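Local coordinates for protein O-succinylhomoserine sulfhydrylase (Mycobacterium tuberculosis, PDB 3NDN) that probably makes L-homocysteine from O-succinyl-L-homoserine and hydrogen sulfide for methionine biosynthesis, using a covalently bound pyridoxal 5'-phosphate cofactor, at residues G242-E245 and Y246-P250; G249-Q252 and K253-H257. All coordinates share one frame; numbering follows the deposited sequence.

Contact 1 (G242-E245 and Y246-P250)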
loop_
_atom_site.group_PDB
_atom_site.type_symbol
_atom_site.label_atom_id
_atom_site.label_comp_id
_atom_site.label_asym_id
_atom_site.label_seq_id
_atom_site.Cartn_x
_atom_site.Cartn_y
_atom_site.Cartn_z
ATOM N N GLY A 242 13.293 23.657 -11.806
ATOM C CA GLY A 242 13.956 24.664 -12.686
ATOM C C GLY A 242 13.023 25.329 -13.715
ATOM O O GLY A 242 11.798 25.299 -13.560
ATOM N N ASP A 243 13.604 25.963 -14.740
ATOM C CA ASP A 243 12.834 26.694 -15.769
ATOM C C ASP A 243 12.020 25.720 -16.634
ATOM O O ASP A 243 12.437 24.578 -16.836
ATOM C CB ASP A 243 13.769 27.499 -16.688
ATOM C CG ASP A 243 14.469 28.657 -15.978
ATOM O OD1 ASP A 243 13.902 29.258 -15.046
ATOM O OD2 ASP A 243 15.604 28.994 -16.385
ATOM N N ARG A 244 10.881 26.180 -17.147
ATOM C CA ARG A 244 10.020 25.355 -18.021
ATOM C C ARG A 244 10.754 24.708 -19.210
ATOM O O ARG A 244 10.560 23.518 -19.477
ATOM C CB ARG A 244 8.784 26.130 -18.507
ATOM C CG ARG A 244 7.774 25.254 -19.310
ATOM C CD ARG A 244 6.812 26.070 -20.194
ATOM N NE ARG A 244 7.435 27.285 -20.736
ATOM C CZ ARG A 244 8.202 27.342 -21.829
ATOM N NH1 ARG A 244 8.462 26.253 -22.552
ATOM N NH2 ARG A 244 8.719 28.507 -22.196
ATOM N N GLU A 245 11.582 25.473 -19.928
ATOM C CA GLU A 245 12.238 24.923 -21.126
ATOM C C GLU A 245 13.245 23.822 -20.799
ATOM O O GLU A 245 13.454 22.908 -21.601
ATOM C CB GLU A 245 12.865 26.022 -22.020
ATOM C CG GLU A 245 13.731 27.065 -21.303
ATOM C CD GLU A 245 15.143 26.578 -20.955
ATOM O OE1 GLU A 245 15.703 27.066 -19.942
ATOM O OE2 GLU A 245 15.698 25.718 -21.695
ATOM N N TYR A 246 13.865 23.924 -19.619
ATOM C CA TYR A 246 14.835 22.942 -19.133
ATOM C C TYR A 246 14.141 21.646 -18.667
ATOM O O TYR A 246 14.570 20.537 -19.017
ATOM C CB TYR A 246 15.663 23.578 -17.996
ATOM C CG TYR A 246 16.547 22.643 -17.169
ATOM C CD1 TYR A 246 17.724 22.100 -17.696
ATOM C CD2 TYR A 246 16.220 22.335 -15.839
ATOM C CE1 TYR A 246 18.546 21.262 -16.919
ATOM C CE2 TYR A 246 17.036 21.504 -15.059
ATOM C CZ TYR A 246 18.186 20.966 -15.607
ATOM O OH TYR A 246 18.988 20.147 -14.835
ATOM N N ILE A 247 13.066 21.793 -17.896
ATOM C CA ILE A 247 12.340 20.637 -17.337
ATOM C C ILE A 247 11.614 19.864 -18.452
ATOM O O ILE A 247 11.681 18.622 -18.506
ATOM C CB ILE A 247 11.337 21.079 -16.200
ATOM C CG1 ILE A 247 12.078 21.796 -15.053
ATOM C CG2 ILE A 247 10.520 19.893 -15.648
ATOM C CD1 ILE A 247 13.007 20.894 -14.193
ATOM N N ASP A 248 10.963 20.600 -19.355
ATOM C CA ASP A 248 10.221 20.010 -20.485
ATOM C C ASP A 248 11.116 19.597 -21.670
ATOM O O ASP A 248 10.648 18.908 -22.583
ATOM C CB ASP A 248 9.149 20.982 -21.021
ATOM C CG ASP A 248 7.990 21.226 -20.036
ATOM O OD1 ASP A 248 7.892 20.557 -18.978
ATOM O OD2 ASP A 248 7.157 22.112 -20.342
ATOM N N GLY A 249 12.377 20.023 -21.661
ATOM C CA GLY A 249 13.311 19.785 -22.774
ATOM C C GLY A 249 14.298 18.658 -22.507
ATOM O O GLY A 249 13.935 17.492 -22.633
ATOM N N PRO A 250 15.549 19.000 -22.126
ATOM C CA PRO A 250 16.586 17.986 -21.873
ATOM C C PRO A 250 16.308 17.066 -20.668
ATOM O O PRO A 250 16.652 15.877 -20.721
ATOM C CB PRO A 250 17.861 18.814 -21.670
ATOM C CG PRO A 250 17.370 20.168 -21.262
ATOM C CD PRO A 250 16.069 20.370 -21.977
#
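Asp243 and Ile247 make the first straight backbone bond of helix 244-258, in a local contact where the end of strand 238-242 turns directly into the helix. Ile247 N reaches Asp243 O at 3.0 Å with an N-H...O angle of 164°. The same carbonyl receives a second, weak bond from Tyr246 N at 3.2 Å, bent to 124°. Asp243 holds the N-cap position, yet its carboxylate makes no capping bond. One residue on, Asp248 N donates to Arg244 O at 2.9 Å. The side chains of this pair meet as well: with Arg244 CG anti to the backbone N (chi1 -174°), the aliphatic part of the arginine runs past the carboxylate, and Asp248 OD2 lies 3.4 Å from Arg244 CG. Their charged ends stay apart, Arg244 NH1 standing 4.9 Å from Asp248 OD2, so there is no salt bridge, though the opposite charges probably attract weakly. On the buried side Ile247 folds back over the strand end, its CD1 3.7 Å from Gly242 N. Beyond the first turn the helix is kinked, with a pi-type turn at 247-250 that includes Pro250, whose ring nitrogen has no hydrogen to donate. The inner side faces the neighbouring strand 98-102: Gly242 pairs with Ala98 through the backbone, Ile247 packs on Ala98 and Phe100, and Tyr246 hydrogen-bonds through OH to Ser112 O of helix 105-114.

Contact 2 (G249-Q252 and K253-H257); sequences GPVQ and KLMRH
Gln252 and Arg256, one turn apart on helix 244-258, run out from the helix together, the glutamine flanking the arginine: an i to i+4 pair in the fold-type I PLP-dependent (aminotransferase-like) fold of the trans-sulfuration family. Gln252 CB sits against the backbone, near Lys253 N. Because CG is anti to the backbone N (chi1 -173°), the chain extends beside the arginine. Arg256 has two conformers, so the meeting of the tips is provisional. In one of them Gln252 CG and Gln252 CD each lie 3.6 Å from Arg256 NE, and Gln252 NE2 rests over one face of the guanidinium, the two planes nearly parallel at 15°. Gln252 NE2 and Arg256 NE, 3.2 Å apart, are both donors and form no hydrogen bond; OE1 is more distant. Arg256 also makes a cation-pi contact with Tyr78. The backbone link is firmer: Arg256 N bonds to Gln252 O at 3.0 Å, nearly straight at 174°, and Lys253 N donates to Gly249 O. Val251 and Met255 form the inward-facing pair, with Met255 packing on Phe100 and Thr102 of strand 98-102. Another side meets the second subunit, where Lys253 NZ forms a salt bridge with its Glu139 and His257 ND1 bonds to its Ser132. Arg256 CB sits 4.0 Å above the centre of one face of the His257 ring.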
loop_
_atom_site.group_PDB
_atom_site.type_symbol
_atom_site.label_atom_id
_atom_site.label_comp_id
_atom_site.label_asym_id
_atom_site.label_seq_id
_atom_site.Cartn_x
_atom_site.Cartn_y
_atom_site.Cartn_z
ATOM N N GLY A 249 12.377 20.023 -21.661
ATOM C CA GLY A 249 13.311 19.785 -22.774
ATOM C C GLY A 249 14.298 18.658 -22.507
ATOM O O GLY A 249 13.935 17.492 -22.633
ATOM N N PRO A 250 15.549 19.000 -22.126
ATOM C CA PRO A 250 16.586 17.986 -21.873
ATOM C C PRO A 250 16.308 17.066 -20.668
ATOM O O PRO A 250 16.652 15.877 -20.721
ATOM C CB PRO A 250 17.861 18.814 -21.670
ATOM C CG PRO A 250 17.370 20.168 -21.262
ATOM C CD PRO A 250 16.069 20.370 -21.977
ATOM N N VAL A 251 15.687 17.595 -19.606
ATOM C CA VAL A 251 15.275 16.742 -18.472
ATOM C C VAL A 251 14.209 15.706 -18.880
ATOM O O VAL A 251 14.394 14.508 -18.645
ATOM C CB VAL A 251 14.813 17.550 -17.223
ATOM C CG1 VAL A 251 14.268 16.608 -16.117
ATOM C CG2 VAL A 251 15.957 18.375 -16.670
ATOM N N GLN A 252 13.118 16.163 -19.499
ATOM C CA GLN A 252 12.059 15.254 -19.959
ATOM C C GLN A 252 12.610 14.141 -20.857
ATOM O O GLN A 252 12.223 12.983 -20.719
ATOM C CB GLN A 252 10.937 16.015 -20.677
ATOM C CG GLN A 252 9.709 15.160 -21.038
ATOM C CD GLN A 252 8.702 15.919 -21.912
ATOM O OE1 GLN A 252 8.000 16.820 -21.441
ATOM N NE2 GLN A 252 8.638 15.559 -23.194
ATOM N N LYS A 253 13.517 14.485 -21.764
ATOM C CA LYS A 253 14.105 13.482 -22.659
ATOM C C LYS A 253 14.815 12.366 -21.894
ATOM O O LYS A 253 14.598 11.180 -22.179
ATOM C CB LYS A 253 15.046 14.140 -23.670
ATOM C CG LYS A 253 15.545 13.201 -24.753
ATOM C CD LYS A 253 16.451 13.925 -25.725
ATOM C CE LYS A 253 16.859 13.011 -26.876
ATOM N NZ LYS A 253 17.987 13.613 -27.659
ATOM N N LEU A 254 15.664 12.727 -20.929
ATOM C CA LEU A 254 16.320 11.707 -20.119
ATOM C C LEU A 254 15.333 10.886 -19.258
ATOM O O LEU A 254 15.505 9.676 -19.094
ATOM C CB LEU A 254 17.445 12.316 -19.254
ATOM C CG LEU A 254 18.748 12.715 -19.968
ATOM C CD1 LEU A 254 19.739 13.414 -18.996
ATOM C CD2 LEU A 254 19.419 11.486 -20.603
ATOM N N MET A 255 14.303 11.538 -18.712
ATOM C CA MET A 255 13.328 10.832 -17.859
ATOM C C MET A 255 12.481 9.798 -18.621
ATOM O O MET A 255 12.312 8.667 -18.152
ATOM C CB MET A 255 12.431 11.814 -17.070
ATOM C CG MET A 255 13.145 12.622 -15.986
ATOM S SD MET A 255 13.996 11.709 -14.668
ATOM C CE MET A 255 12.608 10.805 -13.908
ATOM N N ARG A 256 11.963 10.182 -19.787
ATOM C CA ARG A 256 11.175 9.276 -20.623
ATOM C C ARG A 256 11.985 8.044 -21.062
ATOM O O ARG A 256 11.521 6.898 -20.952
ATOM C CB ARG A 256 10.641 10.008 -21.862
ATOM C CG ARG A 256 9.619 11.109 -21.590
ATOM C CD ARG A 256 8.880 11.501 -22.867
ATOM N NE ARG A 256 7.836 12.501 -22.640
ATOM C CZ ARG A 256 6.857 12.756 -23.504
ATOM N NH1 ARG A 256 6.785 12.079 -24.642
ATOM N NH2 ARG A 256 5.939 13.670 -23.229
ATOM N N HIS A 257 13.202 8.278 -21.546
ATOM C CA HIS A 257 13.978 7.224 -22.207
ATOM C C HIS A 257 14.998 6.419 -21.383
ATOM O O HIS A 257 15.310 5.277 -21.754
ATOM C CB HIS A 257 14.592 7.789 -23.498
ATOM C CG HIS A 257 13.578 8.433 -24.403
ATOM N ND1 HIS A 257 12.492 7.751 -24.913
ATOM C CD2 HIS A 257 13.472 9.701 -24.865
ATOM C CE1 HIS A 257 11.774 8.563 -25.669
ATOM N NE2 HIS A 257 12.345 9.754 -25.655
#

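Overall arrangement
Both contacts belong to helix 244-258 and share Gly249 and Pro250, with centres about 9 Å apart; a probable hydrogen bond from Val251 N to Tyr246 O, 3.2 Å long, spans the pi-type turn they share. Ile247 of contact 1 and Met255 of contact 2 both pack on strand 98-102. Leu254 and Met255 meet Thr111 of helix 105-114, while Tyr246 and Val251 rest on the loop residue Ala115. Each contact buries three residues, but contact 1 has three exposed ones, all charged, at a helix start that no other subunit touches. Contact 2 has none: Lys253 and His257 meet the second subunit, and buried Leu254 also packs on its Trp144.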